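Local coordinates for CARDB domain-containing protein (Pyrococcus furiosus, PDB 3IDU) that is of unknown function but binds two manganese ions through its CARDB domain, an all-beta part of a longer archaeal protein, at residues D18-I23 with E107-A112; Y37-K42 with L78-T83; R55-G60 with N93-E98; M89-A94 with V111-V116. One frame throughout, in Å; residues are numbered along the deposited sequence.

Interaction 1 of 4, residues D18-I23 with E107-A112; sequences DLTVEI and ENNNVA. With MN (manganese (II) ion), chain C; MN (manganese (II) ion), chain D.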
loop_
_atom_site.group_PDB
_atom_site.type_symbol
_atom_site.label_atom_id
_atom_site.label_comp_id
_atom_site.label_asym_id
_atom_site.label_seq_id
_atom_site.Cartn_x
_atom_site.Cartn_y
_atom_site.Cartn_z
ATOM N N ASP A 18 -7.274 -1.154 -11.961
ATOM C CA ASP A 18 -7.497 -0.190 -10.888
ATOM C C ASP A 18 -6.667 -0.624 -9.707
ATOM O O ASP A 18 -7.013 -1.553 -8.980
ATOM C CB ASP A 18 -8.959 -0.056 -10.448
ATOM C CG ASP A 18 -9.136 1.065 -9.421
ATOM O OD1 ASP A 18 -8.139 1.772 -9.163
ATOM O OD2 ASP A 18 -10.245 1.253 -8.874
ATOM N N LEU A 19 -5.554 0.065 -9.538
ATOM C CA LEU A 19 -4.628 -0.222 -8.468
ATOM C C LEU A 19 -5.054 0.432 -7.169
ATOM O O LEU A 19 -5.508 1.569 -7.156
ATOM C CB LEU A 19 -3.250 0.286 -8.869
ATOM C CG LEU A 19 -2.703 -0.359 -10.138
ATOM C CD1 LEU A 19 -1.545 0.459 -10.690
ATOM C CD2 LEU A 19 -2.257 -1.779 -9.818
ATOM N N THR A 20 -4.897 -0.296 -6.071
ATOM C CA THR A 20 -5.240 0.234 -4.763
ATOM C C THR A 20 -4.238 -0.305 -3.749
ATOM O O THR A 20 -3.594 -1.326 -3.990
ATOM C CB THR A 20 -6.663 -0.179 -4.338
ATOM O OG1 THR A 20 -7.094 0.655 -3.254
ATOM C CG2 THR A 20 -6.679 -1.625 -3.883
ATOM N N VAL A 21 -4.107 0.379 -2.621
ATOM C CA VAL A 21 -3.182 -0.048 -1.577
ATOM C C VAL A 21 -3.781 0.126 -0.188
ATOM O O VAL A 21 -4.592 1.022 0.049
ATOM C CB VAL A 21 -1.859 0.747 -1.621
ATOM C CG1 VAL A 21 -1.067 0.387 -2.858
ATOM C CG2 VAL A 21 -2.151 2.240 -1.582
ATOM N N GLU A 22 -3.364 -0.744 0.726
ATOM C CA GLU A 22 -3.825 -0.706 2.106
ATOM C C GLU A 22 -2.676 -1.202 2.976
ATOM O O GLU A 22 -1.951 -2.119 2.591
ATOM C CB GLU A 22 -5.036 -1.621 2.299
ATOM C CG GLU A 22 -5.962 -1.185 3.424
ATOM C CD GLU A 22 -6.871 -2.304 3.907
ATOM O OE1 GLU A 22 -7.320 -3.112 3.072
ATOM O OE2 GLU A 22 -7.140 -2.366 5.122
ATOM N N ILE A 23 -2.509 -0.591 4.144
ATOM C CA ILE A 23 -1.449 -0.979 5.070
ATOM C C ILE A 23 -2.072 -1.691 6.265
ATOM O O ILE A 23 -3.128 -1.286 6.746
ATOM C CB ILE A 23 -0.700 0.253 5.606
ATOM C CG1 ILE A 23 -0.019 0.999 4.458
ATOM C CG2 ILE A 23 0.305 -0.177 6.669
ATOM C CD1 ILE A 23 0.273 2.452 4.780
ATOM N N GLU A 107 -7.832 7.023 -9.800
ATOM C CA GLU A 107 -6.456 7.396 -9.467
ATOM C C GLU A 107 -6.424 7.961 -8.048
ATOM O O GLU A 107 -5.360 8.308 -7.525
ATOM C CB GLU A 107 -5.925 8.459 -10.446
ATOM C CG GLU A 107 -6.232 8.214 -11.927
ATOM C CD GLU A 107 -5.516 7.008 -12.519
ATOM O OE1 GLU A 107 -5.822 6.649 -13.685
ATOM O OE2 GLU A 107 -4.648 6.424 -11.832
ATOM N N ASN A 108 -7.592 8.034 -7.419
ATOM C CA ASN A 108 -7.691 8.589 -6.080
ATOM C C ASN A 108 -7.747 7.567 -4.943
ATOM O O ASN A 108 -7.976 7.929 -3.790
ATOM C CB ASN A 108 -8.896 9.539 -6.010
ATOM C CG ASN A 108 -8.857 10.609 -7.095
ATOM O OD1 ASN A 108 -9.625 10.564 -8.066
ATOM N ND2 ASN A 108 -7.942 11.565 -6.948
ATOM N N ASN A 109 -7.530 6.294 -5.264
ATOM C CA ASN A 109 -7.525 5.244 -4.247
ATOM C C ASN A 109 -6.159 4.560 -4.287
ATOM O O ASN A 109 -6.009 3.395 -3.905
ATOM C CB ASN A 109 -8.644 4.222 -4.505
ATOM C CG ASN A 109 -8.520 3.531 -5.857
ATOM O OD1 ASN A 109 -7.700 3.912 -6.687
ATOM N ND2 ASN A 109 -9.352 2.516 -6.084
ATOM N N ASN A 110 -5.162 5.312 -4.739
ATOM C CA ASN A 110 -3.800 4.808 -4.870
ATOM C C ASN A 110 -2.907 5.172 -3.694
ATOM O O ASN A 110 -1.703 4.932 -3.737
ATOM C CB ASN A 110 -3.177 5.341 -6.163
ATOM C CG ASN A 110 -3.776 4.713 -7.400
ATOM O OD1 ASN A 110 -4.994 4.628 -7.539
ATOM N ND2 ASN A 110 -2.921 4.279 -8.314
ATOM N N VAL A 111 -3.485 5.746 -2.643
ATOM C CA VAL A 111 -2.699 6.136 -1.476
ATOM C C VAL A 111 -3.323 5.651 -0.171
ATOM O O VAL A 111 -4.526 5.810 0.048
ATOM C CB VAL A 111 -2.549 7.671 -1.403
ATOM C CG1 VAL A 111 -1.742 8.055 -0.173
ATOM C CG2 VAL A 111 -1.876 8.191 -2.664
ATOM N N ALA A 112 -2.493 5.063 0.686
ATOM C CA ALA A 112 -2.925 4.563 1.984
ATOM C C ALA A 112 -2.251 5.374 3.087
ATOM O O ALA A 112 -1.120 5.848 2.932
ATOM C CB ALA A 112 -2.562 3.086 2.130
HETATM MN MN MN C . -6.471 3.204 -8.349
HETATM MN MN MN D . -2.610 5.416 -12.273
HETATM O O HOH W 1 -1.726 6.588 -10.460
#

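Interaction 2 of 4, residues Y37-K42 with L78-T83; sequences YEVHVK and LTFNWT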
loop_
_atom_site.group_PDB
_atom_site.type_symbol
_atom_site.label_atom_id
_atom_site.label_comp_id
_atom_site.label_asym_id
_atom_site.label_seq_id
_atom_site.Cartn_x
_atom_site.Cartn_y
_atom_site.Cartn_z
ATOM N N TYR A 37 4.860 -5.113 9.154
ATOM C CA TYR A 37 3.696 -4.535 8.492
ATOM C C TYR A 37 3.460 -5.189 7.146
ATOM O O TYR A 37 4.356 -5.810 6.583
ATOM C CB TYR A 37 3.872 -3.029 8.288
ATOM C CG TYR A 37 3.841 -2.229 9.568
ATOM C CD1 TYR A 37 4.979 -2.101 10.364
ATOM C CD2 TYR A 37 2.663 -1.625 9.999
ATOM C CE1 TYR A 37 4.939 -1.386 11.564
ATOM C CE2 TYR A 37 2.612 -0.912 11.192
ATOM C CZ TYR A 37 3.751 -0.797 11.969
ATOM O OH TYR A 37 3.693 -0.104 13.156
ATOM N N GLU A 38 2.242 -5.054 6.635
ATOM C CA GLU A 38 1.915 -5.626 5.340
ATOM C C GLU A 38 1.267 -4.583 4.450
ATOM O O GLU A 38 0.402 -3.822 4.887
ATOM C CB GLU A 38 0.959 -6.814 5.490
ATOM C CG GLU A 38 1.441 -7.899 6.436
ATOM C CD GLU A 38 0.545 -9.121 6.417
ATOM O OE1 GLU A 38 -0.690 -8.954 6.504
ATOM O OE2 GLU A 38 1.075 -10.248 6.322
ATOM N N VAL A 39 1.704 -4.546 3.199
ATOM C CA VAL A 39 1.135 -3.626 2.233
ATOM C C VAL A 39 0.332 -4.501 1.278
ATOM O O VAL A 39 0.890 -5.358 0.598
ATOM C CB VAL A 39 2.230 -2.871 1.452
ATOM C CG1 VAL A 39 1.587 -1.964 0.414
ATOM C CG2 VAL A 39 3.082 -2.041 2.420
ATOM N N HIS A 40 -0.984 -4.308 1.268
ATOM C CA HIS A 40 -1.868 -5.074 0.398
ATOM C C HIS A 40 -2.130 -4.273 -0.875
ATOM O O HIS A 40 -2.805 -3.247 -0.839
ATOM C CB HIS A 40 -3.194 -5.365 1.111
ATOM C CG HIS A 40 -3.061 -6.302 2.272
ATOM N ND1 HIS A 40 -3.738 -7.499 2.343
ATOM C CD2 HIS A 40 -2.301 -6.231 3.392
ATOM C CE1 HIS A 40 -3.399 -8.129 3.456
ATOM N NE2 HIS A 40 -2.529 -7.381 4.109
ATOM N N VAL A 41 -1.580 -4.738 -1.993
ATOM C CA VAL A 41 -1.758 -4.055 -3.273
ATOM C C VAL A 41 -2.692 -4.900 -4.131
ATOM O O VAL A 41 -2.476 -6.101 -4.305
ATOM C CB VAL A 41 -0.393 -3.840 -3.984
ATOM C CG1 VAL A 41 0.235 -5.180 -4.338
ATOM C CG2 VAL A 41 -0.574 -2.982 -5.227
ATOM N N LYS A 42 -3.743 -4.277 -4.658
ATOM C CA LYS A 42 -4.708 -5.011 -5.463
ATOM C C LYS A 42 -5.005 -4.343 -6.794
ATOM O O LYS A 42 -4.821 -3.137 -6.954
ATOM C CB LYS A 42 -6.018 -5.154 -4.681
ATOM C CG LYS A 42 -5.806 -5.528 -3.219
ATOM C CD LYS A 42 -7.071 -5.406 -2.383
ATOM C CE LYS A 42 -8.034 -6.552 -2.639
ATOM N NZ LYS A 42 -9.161 -6.556 -1.649
ATOM N N LEU A 78 2.776 -7.353 0.313
ATOM C CA LEU A 78 4.176 -6.973 0.400
ATOM C C LEU A 78 4.464 -6.763 1.874
ATOM O O LEU A 78 3.623 -6.249 2.607
ATOM C CB LEU A 78 4.413 -5.672 -0.363
ATOM C CG LEU A 78 3.914 -5.636 -1.809
ATOM C CD1 LEU A 78 4.285 -4.297 -2.423
ATOM C CD2 LEU A 78 4.527 -6.780 -2.602
ATOM N N THR A 79 5.645 -7.158 2.321
ATOM C CA THR A 79 5.966 -6.993 3.724
ATOM C C THR A 79 7.218 -6.168 3.938
ATOM O O THR A 79 8.061 -6.044 3.049
ATOM C CB THR A 79 6.172 -8.354 4.408
ATOM O OG1 THR A 79 7.273 -9.030 3.790
ATOM C CG2 THR A 79 4.920 -9.207 4.285
ATOM N N PHE A 80 7.320 -5.589 5.124
ATOM C CA PHE A 80 8.489 -4.807 5.493
ATOM C C PHE A 80 8.539 -4.714 7.008
ATOM O O PHE A 80 7.506 -4.571 7.669
ATOM C CB PHE A 80 8.456 -3.403 4.864
ATOM C CG PHE A 80 7.395 -2.493 5.426
ATOM C CD1 PHE A 80 6.117 -2.466 4.874
ATOM C CD2 PHE A 80 7.682 -1.649 6.499
ATOM C CE1 PHE A 80 5.138 -1.610 5.381
ATOM C CE2 PHE A 80 6.711 -0.790 7.015
ATOM C CZ PHE A 80 5.436 -0.770 6.454
ATOM N N ASN A 81 9.741 -4.826 7.559
ATOM C CA ASN A 81 9.911 -4.739 9.002
ATOM C C ASN A 81 10.375 -3.339 9.356
ATOM O O ASN A 81 11.038 -2.673 8.563
ATOM C CB ASN A 81 10.943 -5.758 9.493
ATOM C CG ASN A 81 10.590 -7.182 9.105
ATOM O OD1 ASN A 81 9.418 -7.570 9.103
ATOM N ND2 ASN A 81 11.609 -7.976 8.789
ATOM N N TRP A 82 10.015 -2.892 10.553
ATOM C CA TRP A 82 10.403 -1.572 11.014
ATOM C C TRP A 82 10.691 -1.576 12.508
ATOM O O TRP A 82 9.827 -1.910 13.321
ATOM C CB TRP A 82 9.306 -0.555 10.704
ATOM C CG TRP A 82 9.619 0.831 11.191
ATOM C CD1 TRP A 82 10.815 1.486 11.092
ATOM C CD2 TRP A 82 8.710 1.749 11.806
ATOM N NE1 TRP A 82 10.704 2.757 11.606
ATOM C CE2 TRP A 82 9.423 2.945 12.052
ATOM C CE3 TRP A 82 7.360 1.678 12.176
ATOM C CZ2 TRP A 82 8.831 4.062 12.647
ATOM C CZ3 TRP A 82 6.769 2.789 12.767
ATOM C CH2 TRP A 82 7.507 3.968 12.997
ATOM N N THR A 83 11.916 -1.201 12.857
ATOM C CA THR A 83 12.337 -1.141 14.247
ATOM C C THR A 83 12.586 0.319 14.608
ATOM O O THR A 83 13.678 0.843 14.376
ATOM C CB THR A 83 13.635 -1.939 14.470
ATOM O OG1 THR A 83 13.480 -3.263 13.940
ATOM C CG2 THR A 83 13.948 -2.032 15.957
#

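Interaction 3 of 4, residues R55-G60 with N93-E98; sequences RVYING and NATVDE. With MN (manganese (II) ion), chain D.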
loop_
_atom_site.group_PDB
_atom_site.type_symbol
_atom_site.label_atom_id
_atom_site.label_comp_id
_atom_site.label_asym_id
_atom_site.label_seq_id
_atom_site.Cartn_x
_atom_site.Cartn_y
_atom_site.Cartn_z
ATOM N N ARG A 55 5.449 2.202 -3.086
ATOM C CA ARG A 55 6.371 2.868 -2.188
ATOM C C ARG A 55 5.761 3.037 -0.807
ATOM O O ARG A 55 4.552 3.251 -0.664
ATOM C CB ARG A 55 6.750 4.252 -2.746
ATOM C CG ARG A 55 7.374 4.246 -4.148
ATOM C CD ARG A 55 7.712 5.667 -4.606
ATOM N NE ARG A 55 8.351 5.742 -5.924
ATOM C CZ ARG A 55 7.713 5.644 -7.089
ATOM N NH1 ARG A 55 6.402 5.458 -7.123
ATOM N NH2 ARG A 55 8.386 5.755 -8.228
ATOM N N VAL A 56 6.606 2.915 0.211
ATOM C CA VAL A 56 6.180 3.101 1.591
ATOM C C VAL A 56 7.006 4.253 2.153
ATOM O O VAL A 56 8.222 4.309 1.975
ATOM C CB VAL A 56 6.392 1.823 2.448
ATOM C CG1 VAL A 56 6.346 2.174 3.935
ATOM C CG2 VAL A 56 5.298 0.814 2.139
ATOM N N TYR A 57 6.314 5.174 2.811
ATOM C CA TYR A 57 6.913 6.355 3.416
ATOM C C TYR A 57 6.599 6.359 4.900
ATOM O O TYR A 57 5.537 5.901 5.318
ATOM C CB TYR A 57 6.306 7.630 2.827
ATOM C CG TYR A 57 6.495 7.829 1.344
ATOM C CD1 TYR A 57 7.589 8.535 0.853
ATOM C CD2 TYR A 57 5.563 7.337 0.430
ATOM C CE1 TYR A 57 7.752 8.753 -0.505
ATOM C CE2 TYR A 57 5.721 7.550 -0.933
ATOM C CZ TYR A 57 6.817 8.259 -1.395
ATOM O OH TYR A 57 6.969 8.466 -2.746
ATOM N N ILE A 58 7.523 6.891 5.687
ATOM C CA ILE A 58 7.335 7.010 7.125
ATOM C C ILE A 58 7.582 8.491 7.407
ATOM O O ILE A 58 8.691 8.983 7.218
ATOM C CB ILE A 58 8.329 6.116 7.884
ATOM C CG1 ILE A 58 8.019 4.647 7.569
ATOM C CG2 ILE A 58 8.247 6.391 9.382
ATOM C CD1 ILE A 58 8.950 3.652 8.228
ATOM N N ASN A 59 6.536 9.189 7.847
ATOM C CA ASN A 59 6.602 10.625 8.107
ATOM C C ASN A 59 7.132 11.391 6.892
ATOM O O ASN A 59 7.962 12.295 7.012
ATOM C CB ASN A 59 7.436 10.922 9.361
ATOM C CG ASN A 59 6.597 10.902 10.630
ATOM O OD1 ASN A 59 5.387 10.671 10.578
ATOM N ND2 ASN A 59 7.228 11.150 11.774
ATOM N N GLY A 60 6.638 11.003 5.717
ATOM C CA GLY A 60 7.009 11.660 4.474
ATOM C C GLY A 60 8.313 11.258 3.820
ATOM O O GLY A 60 8.559 11.621 2.671
ATOM N N ASN A 93 2.701 6.011 4.958
ATOM C CA ASN A 93 1.970 6.185 3.717
ATOM C C ASN A 93 2.441 5.122 2.747
ATOM O O ASN A 93 3.610 4.746 2.741
ATOM C CB ASN A 93 2.222 7.565 3.086
ATOM C CG ASN A 93 1.409 8.674 3.734
ATOM O OD1 ASN A 93 1.964 9.608 4.308
ATOM N ND2 ASN A 93 0.088 8.576 3.638
ATOM N N ALA A 94 1.516 4.624 1.937
ATOM C CA ALA A 94 1.847 3.632 0.932
ATOM C C ALA A 94 1.216 4.141 -0.352
ATOM O O ALA A 94 0.082 4.621 -0.346
ATOM C CB ALA A 94 1.275 2.275 1.311
ATOM N N THR A 95 1.956 4.069 -1.450
ATOM C CA THR A 95 1.429 4.534 -2.724
ATOM C C THR A 95 1.700 3.529 -3.828
ATOM O O THR A 95 2.675 2.779 -3.777
ATOM C CB THR A 95 2.072 5.869 -3.159
ATOM O OG1 THR A 95 3.438 5.644 -3.534
ATOM C CG2 THR A 95 2.033 6.880 -2.019
ATOM N N VAL A 96 0.828 3.516 -4.827
ATOM C CA VAL A 96 1.014 2.639 -5.968
ATOM C C VAL A 96 0.799 3.507 -7.208
ATOM O O VAL A 96 -0.109 4.335 -7.254
ATOM C CB VAL A 96 0.058 1.421 -5.920
ATOM C CG1 VAL A 96 -1.392 1.876 -5.911
ATOM C CG2 VAL A 96 0.332 0.506 -7.106
ATOM N N ASP A 97 1.668 3.320 -8.198
ATOM C CA ASP A 97 1.657 4.109 -9.423
ATOM C C ASP A 97 1.611 5.594 -9.101
ATOM O O ASP A 97 0.813 6.343 -9.664
ATOM C CB ASP A 97 0.482 3.767 -10.340
ATOM C CG ASP A 97 0.597 4.461 -11.688
ATOM O OD1 ASP A 97 1.746 4.661 -12.134
ATOM O OD2 ASP A 97 -0.435 4.798 -12.306
ATOM N N GLU A 98 2.477 6.022 -8.194
ATOM C CA GLU A 98 2.516 7.419 -7.806
ATOM C C GLU A 98 2.846 8.324 -8.990
ATOM O O GLU A 98 2.405 9.471 -9.034
ATOM C CB GLU A 98 3.543 7.617 -6.694
ATOM C CG GLU A 98 3.268 8.823 -5.830
ATOM C CD GLU A 98 4.310 9.002 -4.751
ATOM O OE1 GLU A 98 4.696 7.991 -4.123
ATOM O OE2 GLU A 98 4.734 10.152 -4.526
HETATM MN MN MN D . -2.610 5.416 -12.273
HETATM O O HOH W 2 4.133 4.549 -6.106
HETATM O O HOH W 3 4.510 8.981 5.493
HETATM O O HOH W 1 -1.726 6.588 -10.460
#

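Interaction 4 of 4, residues M89-A94 with V111-V116; sequences MYRINA and VATFDV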
loop_
_atom_site.group_PDB
_atom_site.type_symbol
_atom_site.label_atom_id
_atom_site.label_comp_id
_atom_site.label_asym_id
_atom_site.label_seq_id
_atom_site.Cartn_x
_atom_site.Cartn_y
_atom_site.Cartn_z
HETATM N N MSE A 89 4.328 10.030 17.379
HETATM C CA MSE A 89 3.260 9.654 16.458
HETATM C C MSE A 89 3.778 9.700 15.023
HETATM O O MSE A 89 4.087 10.770 14.500
HETATM C CB MSE A 89 2.073 10.608 16.603
HETATM C CG MSE A 89 0.903 10.289 15.685
HETATM SE SE MSE A 89 0.079 8.585 16.096
HETATM C CE MSE A 89 -1.410 9.234 17.152
ATOM N N TYR A 90 3.862 8.533 14.393
ATOM C CA TYR A 90 4.356 8.423 13.028
ATOM C C TYR A 90 3.242 8.106 12.035
ATOM O O TYR A 90 2.302 7.378 12.353
ATOM C CB TYR A 90 5.430 7.334 12.957
ATOM C CG TYR A 90 6.675 7.635 13.762
ATOM C CD1 TYR A 90 7.802 8.191 13.158
ATOM C CD2 TYR A 90 6.727 7.369 15.130
ATOM C CE1 TYR A 90 8.951 8.474 13.893
ATOM C CE2 TYR A 90 7.869 7.648 15.877
ATOM C CZ TYR A 90 8.977 8.198 15.254
ATOM O OH TYR A 90 10.110 8.472 15.988
ATOM N N ARG A 91 3.352 8.661 10.831
ATOM C CA ARG A 91 2.368 8.427 9.777
ATOM C C ARG A 91 2.999 7.610 8.654
ATOM O O ARG A 91 3.983 8.029 8.045
ATOM C CB ARG A 91 1.857 9.759 9.219
ATOM C CG ARG A 91 0.936 9.611 8.008
ATOM C CD ARG A 91 0.397 10.958 7.518
ATOM N NE ARG A 91 -0.444 11.624 8.512
ATOM C CZ ARG A 91 0.005 12.440 9.463
ATOM N NH1 ARG A 91 1.301 12.704 9.560
ATOM N NH2 ARG A 91 -0.844 12.996 10.319
ATOM N N ILE A 92 2.443 6.432 8.397
ATOM C CA ILE A 92 2.953 5.573 7.334
ATOM C C ILE A 92 2.073 5.775 6.105
ATOM O O ILE A 92 0.848 5.739 6.201
ATOM C CB ILE A 92 2.904 4.063 7.720
ATOM C CG1 ILE A 92 3.856 3.769 8.885
ATOM C CG2 ILE A 92 3.352 3.205 6.538
ATOM C CD1 ILE A 92 3.546 4.510 10.156
ATOM N N ASN A 93 2.701 6.011 4.958
ATOM C CA ASN A 93 1.970 6.185 3.717
ATOM C C ASN A 93 2.441 5.122 2.747
ATOM O O ASN A 93 3.610 4.746 2.741
ATOM C CB ASN A 93 2.222 7.565 3.086
ATOM C CG ASN A 93 1.409 8.674 3.734
ATOM O OD1 ASN A 93 1.964 9.608 4.308
ATOM N ND2 ASN A 93 0.088 8.576 3.638
ATOM N N ALA A 94 1.516 4.624 1.937
ATOM C CA ALA A 94 1.847 3.632 0.932
ATOM C C ALA A 94 1.216 4.141 -0.352
ATOM O O ALA A 94 0.082 4.621 -0.346
ATOM C CB ALA A 94 1.275 2.275 1.311
ATOM N N VAL A 111 -3.485 5.746 -2.643
ATOM C CA VAL A 111 -2.699 6.136 -1.476
ATOM C C VAL A 111 -3.323 5.651 -0.171
ATOM O O VAL A 111 -4.526 5.810 0.048
ATOM C CB VAL A 111 -2.549 7.671 -1.403
ATOM C CG1 VAL A 111 -1.742 8.055 -0.173
ATOM C CG2 VAL A 111 -1.876 8.191 -2.664
ATOM N N ALA A 112 -2.493 5.063 0.686
ATOM C CA ALA A 112 -2.925 4.563 1.984
ATOM C C ALA A 112 -2.251 5.374 3.087
ATOM O O ALA A 112 -1.120 5.848 2.932
ATOM C CB ALA A 112 -2.562 3.086 2.130
ATOM N N THR A 113 -2.958 5.541 4.199
ATOM C CA THR A 113 -2.436 6.282 5.338
ATOM C C THR A 113 -2.656 5.421 6.573
ATOM O O THR A 113 -3.749 4.902 6.790
ATOM C CB THR A 113 -3.166 7.632 5.501
ATOM O OG1 THR A 113 -3.085 8.363 4.271
ATOM C CG2 THR A 113 -2.524 8.458 6.610
ATOM N N PHE A 114 -1.607 5.256 7.368
ATOM C CA PHE A 114 -1.682 4.442 8.569
ATOM C C PHE A 114 -0.823 5.090 9.648
ATOM O O PHE A 114 0.372 5.317 9.455
ATOM C CB PHE A 114 -1.189 3.026 8.254
ATOM C CG PHE A 114 -1.526 2.012 9.306
ATOM C CD1 PHE A 114 -0.795 1.942 10.486
ATOM C CD2 PHE A 114 -2.590 1.133 9.121
ATOM C CE1 PHE A 114 -1.115 1.011 11.472
ATOM C CE2 PHE A 114 -2.921 0.197 10.100
ATOM C CZ PHE A 114 -2.182 0.137 11.279
ATOM N N ASP A 115 -1.447 5.396 10.779
ATOM C CA ASP A 115 -0.762 6.032 11.894
ATOM C C ASP A 115 -0.276 5.021 12.931
ATOM O O ASP A 115 -1.009 4.111 13.321
ATOM C CB ASP A 115 -1.702 7.058 12.530
ATOM C CG ASP A 115 -2.017 8.208 11.588
ATOM O OD1 ASP A 115 -3.200 8.597 11.475
ATOM O OD2 ASP A 115 -1.073 8.730 10.953
ATOM N N VAL A 116 0.969 5.190 13.369
ATOM C CA VAL A 116 1.573 4.297 14.351
ATOM C C VAL A 116 2.134 5.079 15.532
ATOM O O VAL A 116 2.859 6.057 15.352
ATOM C CB VAL A 116 2.721 3.473 13.724
ATOM C CG1 VAL A 116 3.366 2.588 14.781
ATOM C CG2 VAL A 116 2.186 2.625 12.581
#

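Interaction 1 of 4, residues D18-I23 with E107-A112
Asn109 lays its amide across the gap between the two segments, OD1 bound to a manganese ion and ND2 against the carboxylate of Asp18. Its CB points toward 18-23, and CG in the crowded position between backbone N and carbonyl carbon (chi1 60°) places both ends of the amide there. Asp18 and Asn109 meet tip to tip: Asn109 ND2 gives Asp18 OD2 a hydrogen bond of 3.2 Å from above the carboxylate plane, while Asp18 OD1 binds the metal at 2.3 Å. This bond probably fixes the rotation of both groups. Leu19 O, Asn109 OD1 and Asn110 OD1 each lie 2.2 Å from the same ion, their closeness that of co-ligands; Glu104 and Asn106 complete the site. Asn110 ND2 hydrogen-bonds to Val96 O, holding that amide at both ends. Beside it, Thr20 OG1 donates to Asn109 O at 3.0 Å, in the carbonyl plane. The second manganese takes Glu107 OE2 at 2.3 Å. Farther along, the contact turns apolar: Val21 CG2 lies 3.8 Å from Ala112 CB, which Ile23 CD1 also touches. Strand 19-24 pairs with strand 35-43 in one sheet, whereas strand 111-118 pairs with strand 88-96 in the other.

Interaction 2 of 4, residues Y37-K42 with L78-T83
Tyr37 and Phe80 are a hydrogen-bonded pair between antiparallel strands 35-43 and 75-82, in the three-stranded sheet of this beta-sandwich domain, a member of the E-set clan. The Tyr37 side chain leaves the backbone with CG anti to its carbonyl carbon (chi1 -69°). Its CB rests over a face of the Phe80 ring, a CH-pi contact 3.7 Å from the centroid, with Phe80 CZ its nearest atom. CG and CD1 then run past the CZ and CE2 corner of that ring. The two ring planes are only 11° apart but slid so far that they barely overlap, with centroids 5.5 Å from each other. Farther out, Tyr37 CE1 comes 4.0 Å from CE3 at the edge of the Trp82 ring, and the OH at the tip hydrogen-bonds to Pro26 O. Phe80 can reach under Tyr37 because its CG takes the crowded position between backbone N and carbonyl carbon (chi1 69°). The edge of its ring meets Val39 CG2 at 3.6 Å, and Val56 of the facing sheet also packs on Phe80. On the other face of the sheet, Glu38 and Thr79 form a non-hydrogen-bonded pair. The shortest backbone bond is at the Val39-Leu78 pair, where Val39 N points almost straight at Leu78 O, 2.6 Å away.

Interaction 3 of 4, residues R55-G60 with N93-E98
Glu98 sets CG anti to its backbone N (chi1 -155°) and keeps its chain extended, while Tyr57 places CG anti to its carbonyl carbon (chi1 -61°); the two tips meet beside strand 93-96. Tyr57 OH donates to the syn lone pair of Glu98 OE1 at 2.7 Å, and the oxygen lies at the edge of the ring. Thr95 OG1, in the crowded position (chi1 71°), gives the same oxygen a second bond of 2.7 Å on its anti lone pair. Two hydroxyls thus grip one carboxylate oxygen of Glu98, one on each lone pair, and Thr95 CG2 touches the ring edge at Tyr57 CE2. A phenylalanine in place of Tyr57 would remove the hydroxyl donor and would probably leave the Glu98 carboxylate less firmly held. Beneath them the strands pair antiparallel: Arg55 with Thr95 and Tyr57 with Asn93 are hydrogen-bonded pairs, Tyr57 N lying 2.7 Å from Asn93 O. Water 2 receives a hydrogen bond from Glu98 N and gives one to Thr95 OG1. Arg55 makes its salt bridge to Glu99; its NH1 stays 4.3 Å from Glu98 OE1, beyond salt-bridge range with that oxygen well off the guanidinium plane, so only charges are near. Next to Glu98, Asp97 OD2 binds a manganese ion at 2.3 Å. Two donors on OE1, with the arginine charge nearby, would be expected to favour the ionised form of Glu98.

Interaction 4 of 4, residues M89-A94 with V111-V116
Ile92 and Val116 make the tight side, Ile92 CD1 pressing on Val116 CG2 at 3.4 Å, closer than usual for two carbons. Ile92 CG1 stands anti to its carbonyl carbon, and the bend beyond it (chi2 61°) brings CD1 back over Phe114 O and Val116. Ile23 of the opposite sheet packs against Ile92 and Phe114 on this face. The other face is looser and more exposed. There Arg91 and Asp115 run side by side, and Arg91 NE forms a long salt bridge of 3.8 Å to Asp115 OD2; the oxygen lies over the guanidinium face, so charge alone links them. Thr113 CG2 lies alongside the aliphatic part of Arg91. Between the strands, Ala112 O takes two bonds of 3.1 Å, from Ala94 N and from Asn93 ND2, both donors standing above the carbonyl plane. An alanine at Asn93 would remove the amide and is likely to leave Ala112 O with Ala94 N as its one donor across this pair, loosening the strands there. The Ile92 N to Phe114 O bond is short, at 2.6 Å. One apolar face inward and one polar face outward are characteristic of a beta-sandwich sheet, here that of the CARDB domain.

Overall arrangement
The four contacts join strands from both sandwich sheets, with two metal ions at one end. Interactions 3 and 4 share Asn93 and Ala94 and lie 8 Å apart between centres, so strand 88-96 is paired on both sides, while interaction 2 belongs to the facing sheet. The sheets meet where Val39 CG2 touches Val56 CG2 at 3.6 Å, and where Tyr37 OH lies 3.2 Å from Val116 CG1. Interaction 1 spans both: Glu22 O receives His40 N at 2.7 Å, and Asn110 ND2 is 3.0 Å from Val96 O. The second manganese joins interactions 1 and 3, bound by Glu107, Asp97 and water 1, with Asn100, Val102 and Glu104 completing it; Glu104 serves both ions.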